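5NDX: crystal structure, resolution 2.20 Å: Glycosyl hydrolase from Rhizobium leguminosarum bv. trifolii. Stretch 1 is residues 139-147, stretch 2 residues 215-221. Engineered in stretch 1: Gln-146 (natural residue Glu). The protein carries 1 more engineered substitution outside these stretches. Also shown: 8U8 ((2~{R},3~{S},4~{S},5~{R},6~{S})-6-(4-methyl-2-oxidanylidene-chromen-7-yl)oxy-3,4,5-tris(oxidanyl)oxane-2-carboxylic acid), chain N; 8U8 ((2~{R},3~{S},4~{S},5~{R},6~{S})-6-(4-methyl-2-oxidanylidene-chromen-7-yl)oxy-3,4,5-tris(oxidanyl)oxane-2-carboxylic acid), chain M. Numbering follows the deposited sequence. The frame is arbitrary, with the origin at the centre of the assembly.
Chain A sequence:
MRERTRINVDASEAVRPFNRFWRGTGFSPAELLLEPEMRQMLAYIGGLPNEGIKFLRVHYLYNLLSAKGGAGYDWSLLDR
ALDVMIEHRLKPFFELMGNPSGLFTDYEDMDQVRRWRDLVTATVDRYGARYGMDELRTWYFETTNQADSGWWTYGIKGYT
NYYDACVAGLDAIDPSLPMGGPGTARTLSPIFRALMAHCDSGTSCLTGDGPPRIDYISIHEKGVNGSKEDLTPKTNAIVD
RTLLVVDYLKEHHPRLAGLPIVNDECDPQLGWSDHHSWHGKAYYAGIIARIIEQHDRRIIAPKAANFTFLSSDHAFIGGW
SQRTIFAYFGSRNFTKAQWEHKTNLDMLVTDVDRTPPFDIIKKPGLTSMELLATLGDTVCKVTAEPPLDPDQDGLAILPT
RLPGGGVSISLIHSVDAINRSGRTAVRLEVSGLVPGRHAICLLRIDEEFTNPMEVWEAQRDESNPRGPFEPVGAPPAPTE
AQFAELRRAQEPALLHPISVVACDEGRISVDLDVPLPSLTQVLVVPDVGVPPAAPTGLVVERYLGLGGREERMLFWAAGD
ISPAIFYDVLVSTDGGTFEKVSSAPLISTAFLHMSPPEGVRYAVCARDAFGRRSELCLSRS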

# COMPACT_ATOMS: atom_id res chain seq x y z
N TRP A 139 -14.92 -6.54 -4.27
CA TRP A 139 -14.74 -5.79 -3.04
C TRP A 139 -14.78 -6.74 -1.86
O TRP A 139 -15.13 -7.90 -2.04
N TYR A 140 -14.33 -6.28 -0.68
CA TYR A 140 -14.55 -6.98 0.59
C TYR A 140 -15.29 -6.03 1.50
O TYR A 140 -15.00 -4.86 1.50
N PHE A 141 -16.26 -6.56 2.25
CA PHE A 141 -17.01 -5.79 3.22
C PHE A 141 -16.63 -6.25 4.59
O PHE A 141 -16.41 -7.43 4.80
N GLU A 142 -16.56 -5.29 5.51
CA GLU A 142 -16.10 -5.53 6.87
C GLU A 142 -16.99 -4.85 7.87
O GLU A 142 -17.57 -3.80 7.60
N THR A 143 -17.03 -5.42 9.06
CA THR A 143 -17.63 -4.72 10.20
C THR A 143 -16.89 -3.42 10.53
O THR A 143 -15.71 -3.22 10.21
N THR A 144 -17.65 -2.60 11.23
CA THR A 144 -17.28 -1.29 11.69
C THR A 144 -16.09 -1.49 12.56
O THR A 144 -16.00 -2.46 13.35
N ASN A 145 -15.23 -0.52 12.45
CA ASN A 145 -13.90 -0.58 13.00
C ASN A 145 -13.97 -0.69 14.54
O ASN A 145 -14.97 -0.29 15.19
N GLN A 146 -12.89 -1.26 15.08
CA GLN A 146 -12.77 -1.57 16.47
C GLN A 146 -14.13 -2.15 16.86
O GLN A 146 -14.49 -3.24 16.41
N ALA A 147 -14.92 -1.34 17.55
CA ALA A 147 -15.96 -1.81 18.43
C ALA A 147 -15.48 -2.24 19.85
O ALA A 147 -16.28 -2.33 20.79
N ASP A 215 -16.89 -14.81 6.23
CA ASP A 215 -16.00 -15.26 5.17
C ASP A 215 -14.54 -15.07 5.53
O ASP A 215 -13.70 -15.67 4.91
N TYR A 216 -14.24 -14.24 6.53
CA TYR A 216 -12.83 -14.04 6.98
C TYR A 216 -12.85 -13.44 8.37
O TYR A 216 -13.81 -12.77 8.75
N ILE A 217 -11.76 -13.64 9.10
CA ILE A 217 -11.59 -13.08 10.40
C ILE A 217 -10.54 -11.97 10.36
O ILE A 217 -9.41 -12.20 9.95
N SER A 218 -10.91 -10.77 10.82
CA SER A 218 -10.01 -9.65 10.80
C SER A 218 -9.74 -9.08 12.18
O SER A 218 -10.66 -8.92 12.99
N ILE A 219 -8.47 -8.77 12.42
CA ILE A 219 -8.00 -8.07 13.60
C ILE A 219 -6.96 -7.01 13.22
O ILE A 219 -6.46 -7.07 12.09
N HIS A 220 -6.68 -6.05 14.11
CA HIS A 220 -5.49 -5.22 13.99
C HIS A 220 -4.45 -5.67 15.01
O HIS A 220 -4.75 -5.79 16.19
N GLU A 221 -3.24 -5.81 14.55
CA GLU A 221 -2.09 -6.08 15.41
C GLU A 221 -0.94 -5.23 14.91
O GLU A 221 -0.55 -5.30 13.73

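The backbones of the two stretches stay well apart: strand 140-142 and strand 216-219 approach no closer than 9.6 Å between axes and run 57° from parallel, so side chains must bridge the gap. Together they bury 312 Å². Along stretch 2 the CA-to-CB bonds alternate, with Tyr-216, Ser-218 and His-220 pointing toward stretch 1 and Ile-217 and Ile-219 pointing away; neither isoleucine makes a contact across the gap.

Asp-215 lies out of reach. Tyr-216 gives up the most area, 78 Å². Its p rotamer (chi1 66°) carries the ring across to the strand, where OH donates a hydrogen bond to Phe-141 O at 2.6 Å. That acceptor is a backbone carbonyl; the Phe-141 side chain (m) starts sideways and its end leads away from stretch 2. Tyr-216 OH also lies 3.3 Å from Glu-142 CG, at the edge of the tyrosine ring. Tyr-140, m at chi1, meets the same ring obliquely, its CD2 4.5 Å from Tyr-216 CE2. Both rings turn a face to the chain N 8U8: Tyr-140 CZ is 3.4 Å from its C11, and Tyr-216 CG 3.6 Å from its C14.

Ser-218, also p, donates from OG to Glu-142 OE2 at 2.6 Å. Glu-142 starts sideways, but t values at chi1 and chi2 extend its carboxylate to the serine.

His-220, with chi1 off-well at -31°, presents its ring edge to two amide side chains. Gln-146, engineered from Glu, with chi1 and chi2 between wells (-92°, 107°), donates a weak hydrogen bond from NE2 to His-220 NE2 (3.0 Å, 126°). Asn-145 (chi1 t) places OD1 3.1 Å from His-220 NE2. Both amides donate hydrogen bonds to the chain M 8U8: Asn-145 ND2 reaches its O3 at 3.0 Å and Gln-146 NE2 the same O3 at 3.1 Å. High B factors make both amide positions less certain.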

# COMPACT_ATOMS: atom_id res chain seq x y z
CB TRP A 139 -15.78 -4.74 -2.87
CG TRP A 139 -15.80 -3.68 -3.92
CD1 TRP A 139 -15.05 -3.60 -5.03
CD2 TRP A 139 -16.72 -2.59 -3.97
NE1 TRP A 139 -15.42 -2.50 -5.78
CE2 TRP A 139 -16.43 -1.85 -5.14
CE3 TRP A 139 -17.71 -2.11 -3.10
CZ2 TRP A 139 -17.13 -0.70 -5.48
CZ3 TRP A 139 -18.39 -0.95 -3.44
CH2 TRP A 139 -18.11 -0.27 -4.61
CB TYR A 140 -13.25 -7.49 1.22
CG TYR A 140 -12.57 -8.52 0.37
CD1 TYR A 140 -11.76 -8.14 -0.68
CD2 TYR A 140 -12.81 -9.87 0.57
CE1 TYR A 140 -11.20 -9.10 -1.53
CE2 TYR A 140 -12.21 -10.85 -0.25
CZ TYR A 140 -11.44 -10.47 -1.32
OH TYR A 140 -10.86 -11.45 -2.15
CB PHE A 141 -18.52 -5.98 3.02
CG PHE A 141 -19.00 -5.41 1.74
CD1 PHE A 141 -19.37 -4.07 1.68
CD2 PHE A 141 -18.95 -6.16 0.58
CE1 PHE A 141 -19.78 -3.50 0.48
CE2 PHE A 141 -19.33 -5.60 -0.63
CZ PHE A 141 -19.75 -4.28 -0.67
CB GLU A 142 -14.69 -4.93 7.09
CG GLU A 142 -13.94 -5.63 8.19
CD GLU A 142 -12.57 -5.05 8.48
OE1 GLU A 142 -12.34 -3.91 8.10
OE2 GLU A 142 -11.75 -5.73 9.11
CB THR A 143 -17.48 -5.48 11.52
OG1 THR A 143 -16.08 -5.71 11.73
CG2 THR A 143 -18.25 -6.75 11.50
CB THR A 144 -18.45 -0.60 12.51
OG1 THR A 144 -18.38 0.83 12.44
CG2 THR A 144 -18.49 -1.05 13.98
CB ASN A 145 -13.11 0.65 12.57
CG ASN A 145 -11.65 0.58 12.98
OD1 ASN A 145 -10.94 -0.39 12.63
ND2 ASN A 145 -11.21 1.57 13.77
CB GLN A 146 -12.35 -0.33 17.29
CG GLN A 146 -10.85 -0.19 17.49
CD GLN A 146 -10.19 0.91 16.66
OE1 GLN A 146 -10.62 2.07 16.69
NE2 GLN A 146 -9.12 0.56 15.95
CB ALA A 147 -16.85 -2.85 17.78
CB ASP A 215 -16.33 -14.53 3.90
CG ASP A 215 -17.76 -14.83 3.42
OD1 ASP A 215 -18.07 -16.01 3.28
OD2 ASP A 215 -18.57 -13.91 3.23
CB TYR A 216 -12.02 -13.19 5.95
CG TYR A 216 -12.52 -11.78 5.87
CD1 TYR A 216 -12.10 -10.82 6.76
CD2 TYR A 216 -13.50 -11.41 4.94
CE1 TYR A 216 -12.59 -9.51 6.72
CE2 TYR A 216 -14.01 -10.12 4.90
CZ TYR A 216 -13.53 -9.16 5.79
OH TYR A 216 -14.02 -7.86 5.80
CB ILE A 217 -11.18 -14.19 11.39
CG1 ILE A 217 -12.33 -15.22 11.49
CG2 ILE A 217 -10.91 -13.61 12.76
CD1 ILE A 217 -11.90 -16.55 12.03
CB SER A 218 -10.51 -8.54 9.87
OG SER A 218 -11.74 -8.06 10.30
CB ILE A 219 -7.33 -9.07 14.58
CG1 ILE A 219 -6.19 -9.82 13.92
CG2 ILE A 219 -8.36 -10.07 15.09
CD1 ILE A 219 -5.49 -10.76 14.89
CB HIS A 220 -5.61 -3.72 14.36
CG HIS A 220 -6.91 -3.08 14.13
ND1 HIS A 220 -7.75 -3.45 13.11
CD2 HIS A 220 -7.48 -2.03 14.74
CE1 HIS A 220 -8.79 -2.64 13.09
NE2 HIS A 220 -8.67 -1.81 14.10
CB GLU A 221 -1.72 -7.57 15.39
CG GLU A 221 -2.77 -8.55 15.95
CD GLU A 221 -3.05 -8.36 17.45
OE1 GLU A 221 -2.35 -7.53 18.11
OE2 GLU A 221 -4.00 -9.03 17.97
C15 8U8 N . -10.41 -8.93 3.41
C13 8U8 N . -10.01 -10.03 2.65
C14 8U8 N . -10.52 -11.29 2.92
C16 8U8 N . -10.18 -12.37 2.12
O9 8U8 N . -10.59 -13.49 2.41
O8 8U8 N . -9.29 -12.22 1.10
C11 8U8 N . -8.83 -11.00 0.78
C10 8U8 N . -8.02 -10.94 -0.32
C12 8U8 N . -9.16 -9.88 1.54
C7 8U8 N . -8.65 -8.65 1.13
C8 8U8 N . -7.82 -8.59 0.02
C9 8U8 N . -7.50 -9.73 -0.73
O2 8U8 N . -6.70 -9.60 -1.84
C5 8U8 N . -6.74 -10.64 -2.85
O1 8U8 N . -5.76 -11.57 -2.35
C1 8U8 N . -5.41 -12.70 -3.17
C6 8U8 N . -6.63 -13.67 -3.39
O7 8U8 N . -7.54 -13.68 -2.55
O6 8U8 N . -6.64 -14.32 -4.44
C2 8U8 N . -4.89 -12.12 -4.49
O5 8U8 N . -4.45 -13.16 -5.42
C3 8U8 N . -5.97 -11.23 -5.13
O4 8U8 N . -5.41 -10.65 -6.29
C4 8U8 N . -6.34 -10.09 -4.18
O3 8U8 N . -7.42 -9.30 -4.70
C15 8U8 M . -8.40 4.03 21.52
C13 8U8 M . -7.78 2.82 21.14
C14 8U8 M . -7.65 1.81 22.10
C16 8U8 M . -7.08 0.58 21.77
O9 8U8 M . -6.97 -0.25 22.67
O8 8U8 M . -6.61 0.33 20.49
C11 8U8 M . -6.83 1.25 19.49
C10 8U8 M . -6.47 0.92 18.18
C12 8U8 M . -7.40 2.51 19.81
C7 8U8 M . -7.63 3.41 18.75
C8 8U8 M . -7.27 3.08 17.44
C9 8U8 M . -6.68 1.84 17.14
O2 8U8 M . -6.35 1.45 15.86
C5 8U8 M . -6.03 2.39 14.76
O1 8U8 M . -5.09 3.36 15.24
C1 8U8 M . -4.90 4.50 14.51
C6 8U8 M . -3.50 4.71 14.61
O7 8U8 M . -3.11 5.86 14.50
O6 8U8 M . -2.82 3.71 14.77
C2 8U8 M . -5.19 4.42 12.98
O5 8U8 M . -4.09 3.75 12.33
C3 8U8 M . -6.59 3.75 12.63
O4 8U8 M . -7.44 4.69 12.09
C4 8U8 M . -7.24 3.08 13.89
O3 8U8 M . -8.34 2.20 13.43